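Local atomic coordinates of hypothetical protein PH0435 (Pyrococcus horikoshii, PDB entry 2YV4), a protein that is of unknown function but carries the C-terminal domain of a Sua5 protein, a family linked to threonylcarbamoyl-AMP synthesis for tRNA modification. Residues K59-F62 with K63-Y67. Sequence-based numbering, arbitrary orientation.
Sequences KNLF and KALRY
Ala64, Leu65 and Arg66 give their backbone N-H groups to the carbonyl oxygens of Asn60, Leu61 and Phe62, the i to i+4 bonds of an alpha helix, with N to O distances of 2.8, 2.8 and 3.0 Å.

Leu61 and Leu65 are one turn apart. Their two side chains meet at a slant, with Leu61 CG 4.1 Å from Leu65 CD1. The same Leu65 methyl, CD1, also lies 4.2 Å from Phe62 CD1. The small side chain of Ala64 sits close against the preceding turn, and its CB is 3.2 Å from Leu61 O.

These residues belong to helix 54-70, which packs on one face of a five-stranded parallel sheet of order 3-2-4-1-5, an alpha/beta arrangement. Ala64 and Leu65 touch Ile37 of strand 34-38, and Ala64 also meets Phe48 of strand 46-49. Both leucines rest on Leu94 in a loop.

Arg66 is exposed and lies along the Phe62 side of the helix. Its first torsion (chi1 -64°) sets CG beside the backbone N and starts the chain back toward Phe62. CG is then 3.1 Å from Phe62 O. The chain runs extended from CG to NE, and chi4 (86°) turns the plane of the guanidinium. One face of that group lies over Phe62 O. NH1 is close to this oxygen, but the angle is too poor for a hydrogen bond. NH2 reaches the edge of the Phe62 ring, near its plane, and is 3.7 Å from Phe62 CB. Arg93 makes a cation-pi contact with the same ring.

A water stands between Lys59 O and Lys63 N in place of the direct helix bond. It donates to the oxygen and accepts from the nitrogen.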
# COMPACT_ATOMS: atom_id res chain seq x y z
N LYS A 59 9.88 9.38 -3.76
CA LYS A 59 10.89 8.73 -4.57
C LYS A 59 10.63 7.25 -4.90
O LYS A 59 10.91 6.82 -6.02
CB LYS A 59 12.26 8.85 -3.90
CG LYS A 59 13.41 8.28 -4.71
CD LYS A 59 14.72 8.30 -3.95
CE LYS A 59 15.85 7.73 -4.80
NZ LYS A 59 17.16 7.69 -4.08
N ASN A 60 10.11 6.49 -3.95
CA ASN A 60 9.88 5.06 -4.16
C ASN A 60 8.51 4.60 -4.66
O ASN A 60 8.40 3.55 -5.29
CB ASN A 60 10.18 4.27 -2.88
CG ASN A 60 11.52 4.62 -2.26
OD1 ASN A 60 12.53 4.73 -2.96
ND2 ASN A 60 11.53 4.78 -0.94
N LEU A 61 7.47 5.36 -4.37
CA LEU A 61 6.11 4.95 -4.73
C LEU A 61 5.89 4.41 -6.15
O LEU A 61 5.46 3.27 -6.31
CB LEU A 61 5.11 6.08 -4.45
CG LEU A 61 3.65 5.66 -4.58
CD1 LEU A 61 3.38 4.46 -3.68
CD2 LEU A 61 2.75 6.83 -4.19
N PHE A 62 6.18 5.23 -7.16
CA PHE A 62 5.98 4.79 -8.54
C PHE A 62 6.88 3.61 -8.92
O PHE A 62 6.49 2.75 -9.71
CB PHE A 62 6.18 5.98 -9.49
CG PHE A 62 4.96 6.86 -9.61
CD1 PHE A 62 4.13 7.09 -8.51
CD2 PHE A 62 4.63 7.46 -10.82
CE1 PHE A 62 3.01 7.90 -8.61
CE2 PHE A 62 3.51 8.28 -10.93
CZ PHE A 62 2.69 8.50 -9.82
N LYS A 63 8.08 3.57 -8.36
CA LYS A 63 8.97 2.45 -8.63
C LYS A 63 8.32 1.21 -8.03
O LYS A 63 8.36 0.12 -8.61
CB LYS A 63 10.34 2.70 -7.98
CG LYS A 63 11.31 1.54 -8.11
CD LYS A 63 12.71 1.93 -7.65
CE LYS A 63 13.66 0.75 -7.76
NZ LYS A 63 13.67 0.18 -9.14
N ALA A 64 7.71 1.38 -6.86
CA ALA A 64 7.04 0.27 -6.17
C ALA A 64 5.85 -0.23 -6.99
O ALA A 64 5.66 -1.43 -7.16
CB ALA A 64 6.57 0.73 -4.80
N LEU A 65 5.04 0.71 -7.48
CA LEU A 65 3.87 0.35 -8.28
C LEU A 65 4.27 -0.37 -9.57
O LEU A 65 3.57 -1.28 -10.03
CB LEU A 65 3.05 1.60 -8.59
CG LEU A 65 2.35 2.24 -7.37
CD1 LEU A 65 1.87 3.64 -7.71
CD2 LEU A 65 1.20 1.35 -6.94
N ARG A 66 5.39 0.02 -10.17
CA ARG A 66 5.82 -0.64 -11.40
C ARG A 66 6.20 -2.08 -11.06
O ARG A 66 5.94 -3.00 -11.83
CB ARG A 66 7.01 0.09 -12.03
CG ARG A 66 6.68 1.49 -12.50
CD ARG A 66 7.79 2.09 -13.34
NE ARG A 66 7.65 3.54 -13.47
CZ ARG A 66 8.12 4.41 -12.58
NH1 ARG A 66 8.77 3.99 -11.51
NH2 ARG A 66 7.93 5.72 -12.76
N TYR A 67 6.81 -2.26 -9.89
CA TYR A 67 7.20 -3.59 -9.43
C TYR A 67 5.94 -4.45 -9.29
O TYR A 67 5.92 -5.60 -9.73
CB TYR A 67 7.89 -3.50 -8.07
CG TYR A 67 8.24 -4.85 -7.49
CD1 TYR A 67 9.39 -5.53 -7.89
CD2 TYR A 67 7.37 -5.48 -6.59
CE1 TYR A 67 9.67 -6.80 -7.42
CE2 TYR A 67 7.64 -6.76 -6.12
CZ TYR A 67 8.79 -7.42 -6.54
OH TYR A 67 9.04 -8.70 -6.11
O HOH W 1 9.00 6.35 -7.66